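Local coordinates for intracellular protease/amidase (Salmonella enterica subsp. enterica serovar Typhimurium, PDB 4K2H), which is a zinc-binding member of the DJ-1/PfpI family that may act as a peptidase, although its cellular role is not established, at residues K5-L10 against A168-D173. The protein carries 1 engineered substitution. Residues are numbered along the deposited sequence; the frame is centred on the assembly and turned at random.
Sequences KKVAVL and ARLLGD
Leu170 reaches from the last turn of helix 159-171 onto the side chain of Val7, its methyl CD1 meeting CG2 of Val7 at 3.4 Å, tighter than usual for two carbons. The two side chains meet at a slant, one methyl on one methyl. With chi1 at 177°, CG2 of Val7 lies beside the backbone N and anti to the carbonyl carbon, where it meets the leucine methyl. Lys5, one residue before the strand, lays its aliphatic chain past the carbonyl of Leu170: CG and CE of Lys5 each lie 3.4 Å from O of Leu170, with CD between them at 3.5 Å. A bend at chi2 (-81°) turns the lysine chain along the helix end, where it skirts that oxygen with its methylenes. Strand 6-11 is the middle strand of the parallel sheet in this DJ-1/PfpI fold, a three-layer alpha-beta-alpha sandwich, and helix 159-171 packs near the N-terminal end of this strand. Within the sheet, Val7 also touches Ala69 and Val71 of the neighbouring strand 69-72, and Leu170 meets it from the helix; both Val7 and Leu170 are buried. Lys5, by contrast, is exposed to solvent. Beyond Leu171 the helix stops at Gly172, which has positive phi, and Asp173 then N-caps helix 174-183 through OD1 to Ala175 N.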
ATOM      1  N   LYS A   5      11.801  -8.992 -16.460  1.00 52.24           N
ATOM      2  CA  LYS A   5      12.544  -7.989 -15.718  1.00 46.68           C
ATOM      3  C   LYS A   5      12.546  -8.272 -14.218  1.00 43.37           C
ATOM      4  O   LYS A   5      11.616  -8.901 -13.715  1.00 41.55           O
ATOM      5  CB  LYS A   5      11.900  -6.634 -15.978  1.00 45.89           C
ATOM      6  CG  LYS A   5      11.938  -6.200 -17.434  1.00 45.85           C
ATOM      7  CD  LYS A   5      13.292  -5.610 -17.766  1.00 45.63           C
ATOM      8  CE  LYS A   5      13.531  -5.582 -19.266  1.00 47.06           C
ATOM      9  NZ  LYS A   5      14.859  -4.979 -19.529  1.00 48.30           N
ATOM     10  N   LYS A   6      13.563  -7.760 -13.516  1.00 41.37           N
ATOM     11  CA  LYS A   6      13.723  -7.923 -12.050  1.00 41.06           C
ATOM     12  C   LYS A   6      13.883  -6.593 -11.313  1.00 36.92           C
ATOM     13  O   LYS A   6      14.725  -5.770 -11.694  1.00 36.69           O
ATOM     14  CB  LYS A   6      15.001  -8.693 -11.755  1.00 45.40           C
ATOM     15  CG  LYS A   6      14.921 -10.198 -11.752  1.00 50.56           C
ATOM     16  CD  LYS A   6      16.200 -10.764 -11.111  1.00 55.02           C
ATOM     17  CE  LYS A   6      17.469 -10.038 -11.606  1.00 56.73           C
ATOM     18  NZ  LYS A   6      18.737 -10.644 -11.112  1.00 58.13           N
ATOM     19  N   VAL A   7      13.129  -6.416 -10.233  1.00 33.33           N
ATOM     20  CA  VAL A   7      13.168  -5.211  -9.440  1.00 31.13           C
ATOM     21  C   VAL A   7      13.495  -5.565  -7.988  1.00 30.34           C
ATOM     22  O   VAL A   7      12.945  -6.511  -7.452  1.00 30.17           O
ATOM     23  CB  VAL A   7      11.813  -4.488  -9.499  1.00 31.20           C
ATOM     24  CG1 VAL A   7      11.797  -3.248  -8.600  1.00 29.83           C
ATOM     25  CG2 VAL A   7      11.477  -4.115 -10.947  1.00 31.47           C
ATOM     26  N   ALA A   8      14.425  -4.815  -7.392  1.00 28.76           N
ATOM     27  CA  ALA A   8      14.742  -4.878  -5.958  1.00 29.11           C
ATOM     28  C   ALA A   8      14.069  -3.712  -5.218  1.00 28.11           C
ATOM     29  O   ALA A   8      14.189  -2.551  -5.637  1.00 27.88           O
ATOM     30  CB  ALA A   8      16.257  -4.822  -5.735  1.00 28.59           C
ATOM     31  N   VAL A   9      13.363  -4.010  -4.137  1.00 26.55           N
ATOM     32  CA  VAL A   9      12.762  -2.959  -3.313  1.00 26.07           C
ATOM     33  C   VAL A   9      13.522  -3.019  -2.002  1.00 26.39           C
ATOM     34  O   VAL A   9      13.550  -4.058  -1.335  1.00 25.65           O
ATOM     35  CB  VAL A   9      11.259  -3.192  -3.087  1.00 26.62           C
ATOM     36  CG1 VAL A   9      10.637  -2.114  -2.189  1.00 26.23           C
ATOM     37  CG2 VAL A   9      10.525  -3.247  -4.413  1.00 26.98           C
ATOM     38  N   LEU A  10      14.186  -1.929  -1.651  1.00 26.45           N
ATOM     39  CA  LEU A  10      15.001  -1.936  -0.443  1.00 26.35           C
ATOM     40  C   LEU A  10      14.140  -1.554   0.747  1.00 25.32           C
ATOM     41  O   LEU A  10      13.427  -0.549   0.730  1.00 25.20           O
ATOM     42  CB  LEU A  10      16.193  -0.972  -0.557  1.00 26.39           C
ATOM     43  CG  LEU A  10      17.118  -1.182  -1.758  1.00 26.76           C
ATOM     44  CD1 LEU A  10      18.357  -0.328  -1.614  1.00 26.99           C
ATOM     45  CD2 LEU A  10      17.516  -2.630  -1.944  1.00 27.23           C
ATOM     46  N   ALA A 168       6.063   0.702 -17.006  1.00 37.75           N
ATOM     47  CA  ALA A 168       5.993   0.932 -18.423  1.00 38.70           C
ATOM     48  C   ALA A 168       7.406   1.030 -18.971  1.00 40.24           C
ATOM     49  O   ALA A 168       7.728   0.457 -20.003  1.00 42.78           O
ATOM     50  CB  ALA A 168       5.227   2.208 -18.694  1.00 38.93           C
ATOM     51  N   ARG A 169       8.263   1.747 -18.262  1.00 41.22           N
ATOM     52  CA  ARG A 169       9.665   1.811 -18.631  1.00 42.21           C
ATOM     53  C   ARG A 169      10.353   0.419 -18.631  1.00 41.17           C
ATOM     54  O   ARG A 169      11.080   0.074 -19.574  1.00 41.41           O
ATOM     55  CB  ARG A 169      10.366   2.747 -17.685  1.00 43.63           C
ATOM     56  CG  ARG A 169      11.831   2.903 -17.986  1.00 48.59           C
ATOM     57  CD  ARG A 169      12.106   3.790 -19.188  1.00 50.32           C
ATOM     58  NE  ARG A 169      13.444   4.311 -18.949  1.00 54.86           N
ATOM     59  CZ  ARG A 169      13.721   5.463 -18.348  1.00 52.52           C
ATOM     60  NH1 ARG A 169      14.986   5.790 -18.147  1.00 51.19           N
ATOM     61  NH2 ARG A 169      12.755   6.303 -17.986  1.00 53.28           N
ATOM     62  N   LEU A 170      10.129  -0.375 -17.589  1.00 38.30           N
ATOM     63  CA  LEU A 170      10.657  -1.752 -17.552  1.00 37.99           C
ATOM     64  C   LEU A 170      10.131  -2.646 -18.679  1.00 39.81           C
ATOM     65  O   LEU A 170      10.872  -3.486 -19.205  1.00 39.03           O
ATOM     66  CB  LEU A 170      10.346  -2.436 -16.226  1.00 35.63           C
ATOM     67  CG  LEU A 170      11.127  -1.945 -15.001  1.00 35.00           C
ATOM     68  CD1 LEU A 170      10.441  -2.413 -13.738  1.00 32.80           C
ATOM     69  CD2 LEU A 170      12.571  -2.419 -15.031  1.00 35.03           C
ATOM     70  N   LEU A 171       8.856  -2.477 -19.024  1.00 40.55           N
ATOM     71  CA  LEU A 171       8.229  -3.318 -20.042  1.00 42.35           C
ATOM     72  C   LEU A 171       8.467  -2.794 -21.462  1.00 44.50           C
ATOM     73  O   LEU A 171       8.300  -3.532 -22.409  1.00 44.45           O
ATOM     74  CB  LEU A 171       6.726  -3.462 -19.791  1.00 40.80           C
ATOM     75  CG  LEU A 171       6.307  -4.268 -18.552  1.00 39.93           C
ATOM     76  CD1 LEU A 171       4.800  -4.445 -18.514  1.00 39.92           C
ATOM     77  CD2 LEU A 171       6.976  -5.638 -18.527  1.00 40.13           C
ATOM     78  N   GLY A 172       8.830  -1.516 -21.587  1.00 46.38           N
ATOM     79  CA  GLY A 172       9.019  -0.858 -22.885  1.00 47.27           C
ATOM     80  C   GLY A 172       7.735  -0.805 -23.689  1.00 49.81           C
ATOM     81  O   GLY A 172       7.770  -0.915 -24.898  1.00 51.73           O
ATOM     82  N   ASP A 173       6.605  -0.618 -23.007  1.00 50.27           N
ATOM     83  CA  ASP A 173       5.290  -0.750 -23.609  1.00 51.41           C
ATOM     84  C   ASP A 173       4.218  -0.351 -22.592  1.00 53.25           C
ATOM     85  O   ASP A 173       4.062  -1.010 -21.554  1.00 52.48           O
ATOM     86  CB  ASP A 173       5.050  -2.204 -24.059  1.00 52.11           C
ATOM     87  CG  ASP A 173       3.778  -2.371 -24.893  1.00 54.12           C
ATOM     88  OD1 ASP A 173       3.150  -1.350 -25.266  1.00 54.27           O
ATOM     89  OD2 ASP A 173       3.408  -3.535 -25.176  1.00 55.90           O
TER